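Local coordinates for protein pollen receptor-like kinase 3 (Arabidopsis thaliana, PDB 5WLS) that probably takes part in signalling at the pollen surface as a receptor-like kinase, its leucine-rich-repeat extracellular domain resembling that of SERK co-receptors, at residues P27-G30 with K31-G34; I57-E60 with D61-L65; L82-F85 with F86-P89. All coordinates share one frame; numbering follows the deposited sequence.

Contact 1. Residues P27-G30 with K31-G34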
loop_
_atom_site.group_PDB
_atom_site.type_symbol
_atom_site.label_atom_id
_atom_site.label_comp_id
_atom_site.label_asym_id
_atom_site.label_seq_id
_atom_site.Cartn_x
_atom_site.Cartn_y
_atom_site.Cartn_z
ATOM N N PRO A 27 -1.756 -1.502 -24.902
ATOM C CA PRO A 27 -1.080 -0.728 -23.849
ATOM C C PRO A 27 0.387 -1.073 -23.659
ATOM O O PRO A 27 1.062 -0.369 -22.901
ATOM C CB PRO A 27 -1.894 -1.065 -22.593
ATOM C CG PRO A 27 -2.432 -2.424 -22.865
ATOM C CD PRO A 27 -2.708 -2.477 -24.346
ATOM N N CYS A 28 0.908 -2.110 -24.310
ATOM C CA CYS A 28 2.322 -2.452 -24.226
ATOM C C CYS A 28 3.113 -2.041 -25.459
ATOM O O CYS A 28 4.296 -2.376 -25.558
ATOM C CB CYS A 28 2.510 -3.952 -23.947
ATOM S SG CYS A 28 1.601 -4.572 -22.536
ATOM N N ASN A 29 2.512 -1.277 -26.377
ATOM C CA ASN A 29 3.251 -0.775 -27.528
ATOM C C ASN A 29 4.374 0.183 -27.137
ATOM O O ASN A 29 5.229 0.487 -27.978
ATOM C CB ASN A 29 2.290 -0.081 -28.497
ATOM C CG ASN A 29 1.597 1.124 -27.881
ATOM O OD1 ASN A 29 1.891 1.537 -26.756
ATOM N ND2 ASN A 29 0.672 1.705 -28.632
ATOM N N GLY A 30 4.397 0.659 -25.891
ATOM C CA GLY A 30 5.403 1.586 -25.422
ATOM C C GLY A 30 4.950 3.028 -25.388
ATOM O O GLY A 30 5.689 3.881 -24.882
ATOM N N LYS A 31 3.760 3.325 -25.911
ATOM C CA LYS A 31 3.228 4.681 -25.904
ATOM C C LYS A 31 2.426 4.990 -24.650
ATOM O O LYS A 31 2.303 6.162 -24.280
ATOM C CB LYS A 31 2.342 4.907 -27.133
ATOM C CG LYS A 31 2.998 4.534 -28.451
ATOM C CD LYS A 31 4.119 5.492 -28.818
ATOM C CE LYS A 31 4.666 5.174 -30.200
ATOM N NZ LYS A 31 3.653 5.414 -31.264
ATOM N N TRP A 32 1.884 3.970 -23.991
ATOM C CA TRP A 32 1.021 4.170 -22.832
ATOM C C TRP A 32 1.879 4.584 -21.646
ATOM O O TRP A 32 2.564 3.748 -21.047
ATOM C CB TRP A 32 0.254 2.886 -22.532
ATOM C CG TRP A 32 -0.901 2.623 -23.446
ATOM C CD1 TRP A 32 -0.858 2.510 -24.806
ATOM C CD2 TRP A 32 -2.256 2.356 -23.065
ATOM N NE1 TRP A 32 -2.110 2.228 -25.297
ATOM C CE2 TRP A 32 -2.985 2.124 -24.249
ATOM C CE3 TRP A 32 -2.927 2.302 -21.840
ATOM C CZ2 TRP A 32 -4.349 1.845 -24.243
ATOM C CZ3 TRP A 32 -4.282 2.024 -21.838
ATOM C CH2 TRP A 32 -4.979 1.802 -23.031
ATOM N N PHE A 33 1.847 5.872 -21.308
ATOM C CA PHE A 33 2.664 6.370 -20.214
ATOM C C PHE A 33 2.144 5.851 -18.885
ATOM O O PHE A 33 0.941 5.855 -18.621
ATOM C CB PHE A 33 2.701 7.899 -20.224
ATOM C CG PHE A 33 2.800 8.513 -18.851
ATOM C CD1 PHE A 33 1.678 9.085 -18.271
ATOM C CD2 PHE A 33 3.991 8.517 -18.140
ATOM C CE1 PHE A 33 1.740 9.653 -17.017
ATOM C CE2 PHE A 33 4.056 9.083 -16.878
ATOM C CZ PHE A 33 2.929 9.651 -16.318
ATOM N N GLY A 34 3.073 5.439 -18.031
ATOM C CA GLY A 34 2.720 4.931 -16.730
ATOM C C GLY A 34 2.264 3.499 -16.737
ATOM O O GLY A 34 1.593 3.073 -15.792
#
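In the N-terminal cap that closes the leucine-rich-repeat domain, P27 packs against the indole of W32 where the chain doubles back just before strand 35-38. The pyrrolidine lies over one face of W32: P27 CA sits over the centre of the five-membered ring in a CH-pi contact, and P27 CB reaches on across the ring fusion, 3.5 Å from W32 CD2 and 3.6 Å from W32 CE3. The backbone of the same proline comes close as well, P27 O lying 3.4 Å from W32 CB. N29 meets the indole differently, at the edge, with OD1 near the ring plane and 3.5 Å from W32 CD1. Its amide is folded back over its own backbone, CG lying between N and the carbonyl carbon (chi1 62°), which lets N29 OD1 accept the K31 amide N-H at 2.7 Å. The hydrogen bond of this Asx turn is fairly straight (163° at the hydrogen), but its donor stands well above the carbonyl plane. The spaced pattern C28, W32, G34, C37 is that of the plant leucine-rich-repeat N-terminal domain, and C28 forms the disulfide to C37 in strand 35-38. G30 joins the two halves at a positive phi of 100°, where a side chain would press on the carbonyl O of N29. K31 CB and CG lie across the N29 amide, CB 3.4 Å from N29 OD1, and the chain then leads its amino end away. W32 NE1 bonds to T25 OG1 and the indole stacks with W21, while P27 also rests on V43 of strand 42-47.

Contact 2. Residues I57-E60 with D61-L65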
loop_
_atom_site.group_PDB
_atom_site.type_symbol
_atom_site.label_atom_id
_atom_site.label_comp_id
_atom_site.label_asym_id
_atom_site.label_seq_id
_atom_site.Cartn_x
_atom_site.Cartn_y
_atom_site.Cartn_z
ATOM N N ILE A 57 -11.260 4.309 -7.120
ATOM C CA ILE A 57 -10.733 3.128 -7.790
ATOM C C ILE A 57 -11.811 2.054 -7.800
ATOM O O ILE A 57 -12.423 1.761 -6.766
ATOM C CB ILE A 57 -9.459 2.634 -7.090
ATOM C CG1 ILE A 57 -8.316 3.618 -7.320
ATOM C CG2 ILE A 57 -9.082 1.243 -7.579
ATOM C CD1 ILE A 57 -7.181 3.426 -6.363
ATOM N N ASN A 58 -12.054 1.471 -8.970
ATOM C CA ASN A 58 -12.962 0.336 -9.116
ATOM C C ASN A 58 -12.097 -0.886 -9.398
ATOM O O ASN A 58 -11.628 -1.084 -10.523
ATOM C CB ASN A 58 -13.988 0.579 -10.218
ATOM C CG ASN A 58 -15.121 -0.427 -10.183
ATOM O OD1 ASN A 58 -15.106 -1.370 -9.392
ATOM N ND2 ASN A 58 -16.120 -0.223 -11.034
ATOM N N ILE A 59 -11.896 -1.708 -8.366
ATOM C CA ILE A 59 -10.931 -2.796 -8.443
ATOM C C ILE A 59 -11.420 -3.939 -9.329
ATOM O O ILE A 59 -10.606 -4.735 -9.811
ATOM C CB ILE A 59 -10.585 -3.223 -7.002
ATOM C CG1 ILE A 59 -9.504 -2.285 -6.465
ATOM C CG2 ILE A 59 -10.129 -4.675 -6.909
ATOM C CD1 ILE A 59 -9.147 -2.518 -5.044
ATOM N N GLU A 60 -12.722 -4.011 -9.613
ATOM C CA GLU A 60 -13.197 -5.010 -10.565
ATOM C C GLU A 60 -12.597 -4.784 -11.947
ATOM O O GLU A 60 -12.372 -5.744 -12.693
ATOM C CB GLU A 60 -14.724 -4.996 -10.640
ATOM C CG GLU A 60 -15.423 -5.358 -9.337
ATOM C CD GLU A 60 -15.172 -6.794 -8.912
ATOM O OE1 GLU A 60 -14.979 -7.656 -9.794
ATOM O OE2 GLU A 60 -15.173 -7.060 -7.691
ATOM N N ASP A 61 -12.325 -3.525 -12.305
ATOM C CA ASP A 61 -11.590 -3.245 -13.535
ATOM C C ASP A 61 -10.179 -3.820 -13.477
ATOM O O ASP A 61 -9.702 -4.415 -14.450
ATOM C CB ASP A 61 -11.541 -1.738 -13.792
ATOM C CG ASP A 61 -12.909 -1.149 -14.069
ATOM O OD1 ASP A 61 -13.785 -1.883 -14.571
ATOM O OD2 ASP A 61 -13.106 0.052 -13.792
ATOM N N LEU A 62 -9.495 -3.655 -12.342
ATOM C CA LEU A 62 -8.121 -4.135 -12.232
ATOM C C LEU A 62 -8.044 -5.651 -12.111
ATOM O O LEU A 62 -6.980 -6.225 -12.369
ATOM C CB LEU A 62 -7.421 -3.490 -11.033
ATOM C CG LEU A 62 -7.377 -1.964 -10.918
ATOM C CD1 LEU A 62 -6.639 -1.559 -9.649
ATOM C CD2 LEU A 62 -6.736 -1.328 -12.144
ATOM N N LYS A 63 -9.137 -6.314 -11.724
ATOM C CA LYS A 63 -9.148 -7.771 -11.693
ATOM C C LYS A 63 -9.100 -8.378 -13.086
ATOM O O LYS A 63 -8.694 -9.536 -13.230
ATOM C CB LYS A 63 -10.388 -8.284 -10.958
ATOM C CG LYS A 63 -10.263 -8.298 -9.444
ATOM C CD LYS A 63 -11.613 -8.527 -8.783
ATOM C CE LYS A 63 -12.004 -9.998 -8.816
ATOM N NZ LYS A 63 -13.248 -10.262 -8.038
ATOM N N ASP A 64 -9.502 -7.628 -14.110
ATOM C CA ASP A 64 -9.481 -8.130 -15.475
ATOM C C ASP A 64 -8.093 -8.051 -16.114
ATOM O O ASP A 64 -7.957 -8.377 -17.298
ATOM C CB ASP A 64 -10.508 -7.374 -16.323
ATOM C CG ASP A 64 -11.927 -7.570 -15.849
ATOM O OD1 ASP A 64 -12.217 -8.615 -15.232
ATOM O OD2 ASP A 64 -12.754 -6.662 -16.091
ATOM N N LEU A 65 -7.065 -7.629 -15.360
ATOM C CA LEU A 65 -5.663 -7.760 -15.744
ATOM C C LEU A 65 -5.058 -8.920 -14.973
ATOM O O LEU A 65 -4.718 -8.764 -13.790
ATOM C CB LEU A 65 -4.886 -6.470 -15.464
ATOM C CG LEU A 65 -5.464 -5.152 -15.956
ATOM C CD1 LEU A 65 -4.692 -3.961 -15.410
ATOM C CD2 LEU A 65 -5.213 -5.244 -17.471
#
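N58 O accepts the amide of D61 at 3.1 Å as the chain winds into the short helix 59-63. The N-H is bent (136°) and stands above the carbonyl plane. One residue on, I59 O takes the amide of K63 at 2.9 Å, again with a bent N-H, although that donor approaches I59 O almost head-on to its carbonyl. At the far end D61 O accepts D64 N, and L62 O receives only a weak bond from L65 N, so the clear backbone bonds mix three- and four-residue steps. On the exposed flank E60 and K63 run alongside each other in the same direction. E60 turns back at its second torsion (chi2 -65°), and OE1 forms a long salt bridge of 3.6 Å to K63 NZ. The carboxylate of D61 instead crosses the N58 side chain, OD2 being 3.7 Å from N58 CB. Inward, I57 CG2 and I59 CG1 each meet L62 CD1 at 4.3 Å, and L62 continues onto I46 while D61 touches F7 of helix 3-9. A single-turn helix between parallel strands 42-47 and 70-72 completes a beta-alpha-beta crossover, characteristic of the leucine-rich-repeat solenoid.

Contact 3. Residues L82-F85 with F86-P89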
loop_
_atom_site.group_PDB
_atom_site.type_symbol
_atom_site.label_atom_id
_atom_site.label_comp_id
_atom_site.label_asym_id
_atom_site.label_seq_id
_atom_site.Cartn_x
_atom_site.Cartn_y
_atom_site.Cartn_z
ATOM N N LEU A 82 -10.138 2.494 2.040
ATOM C CA LEU A 82 -9.114 1.838 1.243
ATOM C C LEU A 82 -9.770 0.790 0.359
ATOM O O LEU A 82 -10.442 -0.114 0.876
ATOM C CB LEU A 82 -8.058 1.202 2.143
ATOM C CG LEU A 82 -6.878 0.574 1.402
ATOM C CD1 LEU A 82 -6.011 1.669 0.803
ATOM C CD2 LEU A 82 -6.049 -0.275 2.355
ATOM N N PRO A 83 -9.619 0.871 -0.958
ATOM C CA PRO A 83 -10.323 -0.047 -1.847
ATOM C C PRO A 83 -9.836 -1.469 -1.641
ATOM O O PRO A 83 -8.702 -1.688 -1.188
ATOM C CB PRO A 83 -9.966 0.477 -3.249
ATOM C CG PRO A 83 -9.543 1.895 -3.033
ATOM C CD PRO A 83 -8.861 1.887 -1.702
ATOM N N PRO A 84 -10.662 -2.458 -1.949
ATOM C CA PRO A 84 -10.329 -3.840 -1.580
ATOM C C PRO A 84 -9.214 -4.437 -2.421
ATOM O O PRO A 84 -9.467 -5.310 -3.257
ATOM C CB PRO A 84 -11.654 -4.575 -1.803
ATOM C CG PRO A 84 -12.306 -3.808 -2.905
ATOM C CD PRO A 84 -11.946 -2.370 -2.666
ATOM N N PHE A 85 -7.977 -3.983 -2.213
ATOM C CA PHE A 85 -6.871 -4.463 -3.034
ATOM C C PHE A 85 -6.590 -5.947 -2.837
ATOM O O PHE A 85 -5.865 -6.532 -3.649
ATOM C CB PHE A 85 -5.610 -3.642 -2.754
ATOM C CG PHE A 85 -5.654 -2.257 -3.336
ATOM C CD1 PHE A 85 -6.010 -1.172 -2.552
ATOM C CD2 PHE A 85 -5.356 -2.044 -4.672
ATOM C CE1 PHE A 85 -6.059 0.101 -3.088
ATOM C CE2 PHE A 85 -5.404 -0.773 -5.213
ATOM C CZ PHE A 85 -5.756 0.300 -4.421
ATOM N N PHE A 86 -7.145 -6.567 -1.793
ATOM C CA PHE A 86 -6.986 -8.002 -1.588
ATOM C C PHE A 86 -7.671 -8.841 -2.657
ATOM O O PHE A 86 -7.452 -10.055 -2.702
ATOM C CB PHE A 86 -7.520 -8.396 -0.209
ATOM C CG PHE A 86 -8.924 -7.934 0.055
ATOM C CD1 PHE A 86 -9.160 -6.742 0.719
ATOM C CD2 PHE A 86 -10.009 -8.697 -0.351
ATOM C CE1 PHE A 86 -10.450 -6.316 0.970
ATOM C CE2 PHE A 86 -11.300 -8.274 -0.106
ATOM C CZ PHE A 86 -11.521 -7.084 0.556
ATOM N N LYS A 87 -8.495 -8.233 -3.508
ATOM C CA LYS A 87 -9.119 -8.941 -4.615
ATOM C C LYS A 87 -8.171 -9.169 -5.784
ATOM O O LYS A 87 -8.531 -9.881 -6.727
ATOM C CB LYS A 87 -10.356 -8.172 -5.069
ATOM C CG LYS A 87 -11.545 -8.306 -4.132
ATOM C CD LYS A 87 -12.434 -7.082 -4.246
ATOM C CE LYS A 87 -13.912 -7.393 -4.032
ATOM N NZ LYS A 87 -14.230 -8.296 -2.892
ATOM N N LEU A 88 -6.972 -8.598 -5.740
ATOM C CA LEU A 88 -5.975 -8.840 -6.767
ATOM C C LEU A 88 -4.977 -9.858 -6.243
ATOM O O LEU A 88 -4.141 -9.512 -5.393
ATOM C CB LEU A 88 -5.278 -7.538 -7.147
ATOM C CG LEU A 88 -6.283 -6.405 -7.355
ATOM C CD1 LEU A 88 -5.622 -5.034 -7.396
ATOM C CD2 LEU A 88 -7.072 -6.660 -8.627
ATOM N N PRO A 89 -5.012 -11.109 -6.711
ATOM C CA PRO A 89 -4.283 -12.182 -6.017
ATOM C C PRO A 89 -2.765 -12.164 -6.176
ATOM O O PRO A 89 -2.048 -12.573 -5.258
ATOM C CB PRO A 89 -4.888 -13.454 -6.629
ATOM C CG PRO A 89 -5.356 -13.035 -7.991
ATOM C CD PRO A 89 -5.819 -11.612 -7.841
#
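F86 folds its ring back over P84, bringing P84 CB to 3.4 Å from F86 CZ and 3.5 Å from F86 CE1, with the carbonyl carbon of P84 above the same face near its rim. The first torsion of F86 makes this possible, CG lying between N and the carbonyl carbon (chi1 53°). Beside it the aliphatic part of K87 passes the proline ring, K87 CD 3.5 Å from P84 CG. An alanine here would remove the chain beyond CB and is likely to leave the CG side of the P84 ring without this cover. F85 and L88 run side by side, L88 CD1 approaching the edge of the F85 ring at CD2, 4.1 Å away. Two backbone bonds fix these pairs: K87 N to P84 O and L88 N to F85 O, both 3.1 Å and nearly straight, as in a 3-10 turn. Before them P84 centres an inverse gamma turn, in which F85 N bonds weakly to P83 O. Further out, F86 touches T113, and P84 rests on I59 of helix 59-63. F85 reaches I59 too, together with L96 in a loop and I71 of strand 70-72, while L88 touches I71 and also K63 of helix 59-63.

From the N terminus, contact 1 comes first, closing the turn of the cap between helix 3-9 and strand 35-38. Contact 2 follows after strand 42-47 and forms the helical turn leading to strand 70-72; contact 3 then shapes the loop between strands 79-80 and 93-95. The three run in series, none nested in or crossing another. Contact 1 stands apart, its nearest atoms about 7 Å from contact 2 and about 13 Å from contact 3. Contacts 2 and 3 touch directly: I59 CD1 packs against P83, P84 and F85, and K63 CG lies against K87 O, so successive crossovers of the solenoid stack side by side.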